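Local coordinates for CysQ, sulfite synthesis pathway protein (Bacteroides thetaiotaomicron VPI-5482, PDB 3B8B) that probably removes the 3'-phosphate from adenosine 3',5'-bisphosphate to give AMP, using magnesium, in the manner of the inositol monophosphatase superfamily, at residues P79-S84 with R96-L101; M90-R95 with N275-L280. All coordinates share one frame; numbering follows the deposited sequence. Where two conformers were deposited one is given.

Contact 1: residues P79-S84 with R96-L101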
loop_
_atom_site.group_PDB
_atom_site.type_symbol
_atom_site.label_atom_id
_atom_site.label_comp_id
_atom_site.label_asym_id
_atom_site.label_seq_id
_atom_site.Cartn_x
_atom_site.Cartn_y
_atom_site.Cartn_z
ATOM N N PRO A 79 -19.233 4.533 7.320
ATOM C CA PRO A 79 -19.370 5.799 7.981
ATOM C C PRO A 79 -18.263 6.809 7.767
ATOM O O PRO A 79 -18.345 7.889 8.310
ATOM C CB PRO A 79 -19.433 5.405 9.469
ATOM C CG PRO A 79 -18.814 4.166 9.553
ATOM C CD PRO A 79 -19.048 3.442 8.290
ATOM N N PHE A 80 -17.211 6.474 7.012
ATOM C CA PHE A 80 -16.066 7.345 6.918
ATOM C C PHE A 80 -15.885 7.931 5.522
ATOM O O PHE A 80 -16.032 7.221 4.521
ATOM C CB PHE A 80 -14.788 6.577 7.327
ATOM C CG PHE A 80 -14.902 5.912 8.664
ATOM C CD1 PHE A 80 -15.149 6.653 9.805
ATOM C CD2 PHE A 80 -14.812 4.545 8.781
ATOM C CE1 PHE A 80 -15.305 6.026 11.050
ATOM C CE2 PHE A 80 -14.950 3.926 10.029
ATOM C CZ PHE A 80 -15.189 4.659 11.144
ATOM N N PRO A 81 -15.509 9.202 5.454
ATOM C CA PRO A 81 -15.265 9.870 4.187
ATOM C C PRO A 81 -14.019 9.331 3.470
ATOM O O PRO A 81 -13.161 8.710 4.099
ATOM C CB PRO A 81 -15.084 11.333 4.599
ATOM C CG PRO A 81 -14.588 11.251 5.982
ATOM C CD PRO A 81 -15.257 10.110 6.592
ATOM N N VAL A 82 -13.941 9.585 2.164
ATOM C CA VAL A 82 -12.922 9.020 1.292
ATOM C C VAL A 82 -12.075 10.092 0.635
ATOM O O VAL A 82 -12.609 11.031 -0.010
ATOM C CB VAL A 82 -13.559 8.159 0.155
ATOM C CG1 VAL A 82 -12.500 7.561 -0.740
ATOM C CG2 VAL A 82 -14.488 7.092 0.736
ATOM N N LEU A 83 -10.768 9.962 0.816
ATOM C CA LEU A 83 -9.777 10.780 0.153
ATOM C C LEU A 83 -9.058 9.862 -0.822
ATOM O O LEU A 83 -8.243 9.020 -0.414
ATOM C CB LEU A 83 -8.817 11.371 1.168
ATOM C CG LEU A 83 -7.638 12.170 0.608
ATOM C CD1 LEU A 83 -8.171 13.358 -0.206
ATOM C CD2 LEU A 83 -6.753 12.616 1.746
ATOM N N SER A 84 -9.401 9.996 -2.102
ATOM C CA SER A 84 -8.856 9.123 -3.173
ATOM C C SER A 84 -7.987 9.895 -4.112
ATOM O O SER A 84 -8.272 11.057 -4.466
ATOM C CB SER A 84 -9.976 8.465 -3.992
ATOM O OG SER A 84 -9.451 7.672 -5.079
ATOM N N ARG A 96 -10.040 18.651 6.681
ATOM C CA ARG A 96 -9.280 18.904 7.896
ATOM C C ARG A 96 -10.057 18.525 9.172
ATOM O O ARG A 96 -9.458 18.236 10.205
ATOM C CB ARG A 96 -8.855 20.370 7.905
ATOM C CG ARG A 96 -8.164 20.858 9.136
ATOM C CD ARG A 96 -8.140 22.369 9.077
ATOM N NE ARG A 96 -7.169 22.930 9.994
ATOM C CZ ARG A 96 -6.618 24.130 9.866
ATOM N NH1 ARG A 96 -6.936 24.932 8.849
ATOM N NH2 ARG A 96 -5.730 24.530 10.766
ATOM N N GLY A 97 -11.384 18.518 9.105
ATOM C CA GLY A 97 -12.197 18.097 10.244
ATOM C C GLY A 97 -12.571 16.626 10.273
ATOM O O GLY A 97 -13.329 16.211 11.151
ATOM N N TRP A 98 -12.074 15.847 9.319
ATOM C CA TRP A 98 -12.308 14.400 9.305
ATOM C C TRP A 98 -11.286 13.730 10.194
ATOM O O TRP A 98 -10.124 13.547 9.771
ATOM C CB TRP A 98 -12.151 13.838 7.896
ATOM C CG TRP A 98 -13.089 14.360 6.883
ATOM C CD1 TRP A 98 -14.210 15.127 7.094
ATOM C CD2 TRP A 98 -13.020 14.130 5.472
ATOM N NE1 TRP A 98 -14.817 15.400 5.896
ATOM C CE2 TRP A 98 -14.115 14.792 4.886
ATOM C CE3 TRP A 98 -12.130 13.433 4.645
ATOM C CZ2 TRP A 98 -14.355 14.766 3.506
ATOM C CZ3 TRP A 98 -12.371 13.406 3.277
ATOM C CH2 TRP A 98 -13.470 14.083 2.722
ATOM N N ASP A 99 -11.685 13.339 11.401
ATOM C CA ASP A 99 -10.774 12.636 12.307
ATOM C C ASP A 99 -10.486 11.206 11.836
ATOM O O ASP A 99 -9.410 10.671 12.108
ATOM C CB ASP A 99 -11.336 12.568 13.708
ATOM C CG ASP A 99 -11.526 13.946 14.331
ATOM O OD1 ASP A 99 -10.678 14.846 14.098
ATOM O OD2 ASP A 99 -12.531 14.103 15.049
ATOM N N THR A 100 -11.458 10.602 11.156
ATOM C CA THR A 100 -11.298 9.257 10.604
ATOM C C THR A 100 -11.708 9.303 9.146
ATOM O O THR A 100 -12.768 9.850 8.794
ATOM C CB THR A 100 -12.122 8.190 11.343
ATOM O OG1 THR A 100 -11.872 8.283 12.749
ATOM C CG2 THR A 100 -11.790 6.777 10.832
ATOM N N LEU A 101 -10.837 8.780 8.291
ATOM C CA LEU A 101 -11.061 8.828 6.854
ATOM C C LEU A 101 -10.344 7.693 6.154
ATOM O O LEU A 101 -9.351 7.162 6.661
ATOM C CB LEU A 101 -10.604 10.168 6.263
ATOM C CG LEU A 101 -9.089 10.404 6.163
ATOM C CD1 LEU A 101 -8.770 11.557 5.183
ATOM C CD2 LEU A 101 -8.511 10.693 7.533
#
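Trp98 meets Pro81 because its CG stands anti to its own carbonyl carbon (chi1 -62°), which carries the indole over to the proline ring. Pro81 CB sits almost exactly over the centre of the Trp98 six-membered ring, 3.4 Å from its centroid, a CH-pi contact. Pro81 CG reaches further over the same face and comes to 3.3 Å from Trp98 CD2. In a second CH-pi contact, Thr100 CG2 lies anti to the backbone N and rests on the Phe80 ring, offset toward the rim, 3.5 Å from Phe80 CD1. Pro79 CG covers the other face, so the phenyl ring is held between the two. Thr100 OG1 is hydrogen-bonded to Gln128 NE2. Deeper in, Leu83 and Leu101 lie side by side and point the same way, with Leu83 CB 4.0 Å from Leu101 CD1. Leu101 CA makes a CA-H...O contact with Pro81 O. Strand 82-84 is one of the two edge strands of the mixed sheet and runs parallel to strand 100-108. Backbone hydrogen bonds join Pro81 to Trp102, and Leu83 to Trp102 and Val104. On the other side of strand 100-108 lies strand 121-128, and Asn23 of helix 20-43 touches Phe80.

Contact 2: residues M90-R95 with N275-L280. With SO4 (sulfate ion), chain G.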
loop_
_atom_site.group_PDB
_atom_site.type_symbol
_atom_site.label_atom_id
_atom_site.label_comp_id
_atom_site.label_asym_id
_atom_site.label_seq_id
_atom_site.Cartn_x
_atom_site.Cartn_y
_atom_site.Cartn_z
HETATM N N MSE A 90 -11.076 18.273 -3.912
HETATM C CA MSE A 90 -11.543 18.925 -2.687
HETATM C C MSE A 90 -10.462 19.730 -1.958
HETATM O O MSE A 90 -9.267 19.424 -2.043
HETATM C CB MSE A 90 -12.076 17.896 -1.699
HETATM C CG MSE A 90 -10.978 17.228 -0.891
HETATM SE SE MSE A 90 -11.717 15.954 0.353
HETATM C CE MSE A 90 -11.938 14.375 -0.823
ATOM N N ASP A 91 -10.924 20.722 -1.198
ATOM C CA ASP A 91 -10.064 21.576 -0.377
ATOM C C ASP A 91 -9.715 20.924 0.956
ATOM O O ASP A 91 -10.490 20.137 1.490
ATOM C CB ASP A 91 -10.757 22.913 -0.104
ATOM C CG ASP A 91 -10.671 23.873 -1.284
ATOM O OD1 ASP A 91 -9.592 23.969 -1.913
ATOM O OD2 ASP A 91 -11.682 24.548 -1.569
ATOM N N TYR A 92 -8.550 21.285 1.487
ATOM C CA TYR A 92 -8.149 20.929 2.842
ATOM C C TYR A 92 -9.199 21.326 3.871
ATOM O O TYR A 92 -9.435 20.600 4.829
ATOM C CB TYR A 92 -6.818 21.603 3.195
ATOM C CG TYR A 92 -6.307 21.316 4.599
ATOM C CD1 TYR A 92 -6.104 20.006 5.027
ATOM C CD2 TYR A 92 -6.000 22.349 5.481
ATOM C CE1 TYR A 92 -5.621 19.732 6.295
ATOM C CE2 TYR A 92 -5.522 22.089 6.751
ATOM C CZ TYR A 92 -5.335 20.772 7.153
ATOM O OH TYR A 92 -4.859 20.485 8.409
ATOM N N ALA A 93 -9.823 22.488 3.680
ATOM C CA ALA A 93 -10.851 22.951 4.610
ATOM C C ALA A 93 -11.958 21.911 4.821
ATOM O O ALA A 93 -12.466 21.766 5.929
ATOM C CB ALA A 93 -11.437 24.268 4.132
ATOM N N VAL A 94 -12.326 21.194 3.759
ATOM C CA VAL A 94 -13.331 20.131 3.838
ATOM C C VAL A 94 -12.841 18.975 4.727
ATOM O O VAL A 94 -13.511 18.571 5.684
ATOM C CB VAL A 94 -13.657 19.554 2.418
ATOM C CG1 VAL A 94 -14.667 18.399 2.516
ATOM C CG2 VAL A 94 -14.170 20.658 1.473
ATOM N N ARG A 95 -11.660 18.456 4.415
ATOM C CA ARG A 95 -11.182 17.223 5.058
ATOM C C ARG A 95 -10.445 17.428 6.383
ATOM O O ARG A 95 -10.267 16.489 7.145
ATOM C CB ARG A 95 -10.344 16.386 4.084
ATOM C CG ARG A 95 -9.114 17.063 3.562
ATOM C CD ARG A 95 -8.354 16.173 2.617
ATOM N NE ARG A 95 -7.257 16.928 2.047
ATOM C CZ ARG A 95 -6.111 17.174 2.668
ATOM N NH1 ARG A 95 -5.192 17.904 2.048
ATOM N NH2 ARG A 95 -5.868 16.708 3.892
ATOM N N ASN A 275 -3.547 13.005 6.513
ATOM C CA ASN A 275 -4.561 14.034 6.372
ATOM C C ASN A 275 -3.965 15.413 6.618
ATOM O O ASN A 275 -4.591 16.298 7.208
ATOM C CB ASN A 275 -5.767 13.787 7.276
ATOM C CG ASN A 275 -7.000 14.568 6.809
ATOM O OD1 ASN A 275 -7.133 14.852 5.619
ATOM N ND2 ASN A 275 -7.906 14.867 7.725
ATOM N N LYS A 276 -2.739 15.583 6.135
ATOM C CA LYS A 276 -2.011 16.840 6.293
ATOM C C LYS A 276 -2.531 17.881 5.310
ATOM O O LYS A 276 -3.206 17.540 4.343
ATOM C CB LYS A 276 -0.520 16.612 6.037
ATOM C CG LYS A 276 0.133 15.536 6.905
ATOM C CD LYS A 276 1.652 15.551 6.769
ATOM C CE LYS A 276 2.120 15.631 5.325
ATOM N NZ LYS A 276 1.611 14.474 4.469
ATOM N N GLU A 277 -2.163 19.147 5.526
ATOM C CA GLU A 277 -2.530 20.195 4.589
ATOM C C GLU A 277 -1.973 19.903 3.206
ATOM O O GLU A 277 -2.696 20.017 2.203
ATOM C CB GLU A 277 -2.079 21.573 5.077
ATOM C CG GLU A 277 -2.532 22.666 4.143
ATOM C CD GLU A 277 -2.543 24.016 4.794
ATOM O OE1 GLU A 277 -1.724 24.233 5.732
ATOM O OE2 GLU A 277 -3.381 24.840 4.355
ATOM N N ASP A 278 -0.719 19.476 3.160
ATOM C CA ASP A 278 -0.089 19.055 1.931
ATOM C C ASP A 278 -0.015 17.534 1.929
ATOM O O ASP A 278 0.624 16.929 2.813
ATOM C CB ASP A 278 1.318 19.625 1.812
ATOM C CG ASP A 278 1.901 19.468 0.411
ATOM O OD1 ASP A 278 1.652 18.479 -0.303
ATOM O OD2 ASP A 278 2.640 20.392 -0.002
ATOM N N LEU A 279 -0.639 16.906 0.935
ATOM C CA LEU A 279 -0.672 15.446 0.846
ATOM C C LEU A 279 0.638 14.761 0.380
ATOM O O LEU A 279 0.748 13.529 0.356
ATOM C CB LEU A 279 -1.855 15.008 -0.029
ATOM C CG LEU A 279 -3.226 15.380 0.554
ATOM C CD1 LEU A 279 -4.323 15.009 -0.475
ATOM C CD2 LEU A 279 -3.498 14.696 1.923
ATOM N N LEU A 280 1.662 15.551 0.038
ATOM C CA LEU A 280 2.999 15.002 -0.116
ATOM C C LEU A 280 3.492 14.479 1.223
ATOM O O LEU A 280 3.321 15.151 2.249
ATOM C CB LEU A 280 3.996 16.080 -0.580
ATOM C CG LEU A 280 3.999 16.388 -2.071
ATOM C CD1 LEU A 280 4.620 17.760 -2.376
ATOM C CD2 LEU A 280 4.720 15.293 -2.813
HETATM S S SO4 G . -0.403 19.801 8.597
HETATM O O1 SO4 G . 0.951 19.666 8.044
HETATM O O2 SO4 G . -0.779 18.592 9.341
HETATM O O3 SO4 G . -1.357 19.994 7.520
HETATM O O4 SO4 G . -0.448 20.968 9.485
HETATM O O HOH W 1 -5.945 17.570 9.173
#
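Arg95 meets the 275-280 loop in a polar surface contact, centred on its largely buried guanidinium. The short helix 92-95 lies on one side. On the other is the loop between strands 261-265 and 280-288. Arg95 grips Lys276 O end-on with both terminal nitrogens, NH2 at 2.8 Å and NH1 at 3.1 Å from that oxygen. The NH1 donor lies in the carbonyl plane, whereas NH2 comes from above it. Arg95 NH2 also donates to Asn275 OD1 at 2.8 Å, and NH1 adds a weak bond to Glu277 O. The Asn275 amide answers in the other direction: ND2 donates to Arg95 O over 2.9 Å in a nearly straight bond (171°). The guanidinium and amide planes are turned 53° apart. The guanidinium is also covered on its faces, by Leu279 CD2 on one and Tyr92 CD1 on the other. With CG anti to the backbone N (chi1 179°), the Tyr92 side chain reaches out from the helix so that its ring lies against the loop backbone. Glu277 CA sits over the face of the Tyr92 ring, 3.6 Å from the centroid, in a CH-pi contact. A water bridges Tyr92 OH and Asn275 O, donating to Asn275 O at 2.7 Å. With an alanine in place of Arg95, Lys276 O and Asn275 OD1 would probably lose these donors, and a gap would be likely to open between Leu279 and Tyr92. Lys276 NZ turns away to a salt bridge with Glu246. A sulfate, probably from the crystallisation liquor, lies beside Glu277 N. Asp278 OD1 accepts from Leu280 N, which forms an Asx turn. The contact ties helix 92-95, in the link between strands 82-84 and 100-108 of the inositol monophosphatase fold, to the loop before strand 280-288.

Contact 1 and contact 2 have centres about 10 Å apart, and their segments alternate along the chain. Helix 92-95 of contact 2 lies in the connection between strands 82-84 and 100-108 of contact 1. The two touch directly: Met90, a selenomethionine, brings SE to 3.5 Å from Trp98 CH2, and Asn275 OD1 lies 3.7 Å from Leu101 CD1. Leu83 is shared ground, touched by Met90, Arg95 and Leu279. Both contacts lie near the predicted magnesium site without forming it. The side chains of Leu83 and Leu279 are each about 8 Å from that of Glu85, and the side chain of Leu279 is about 10 Å from that of Asp248.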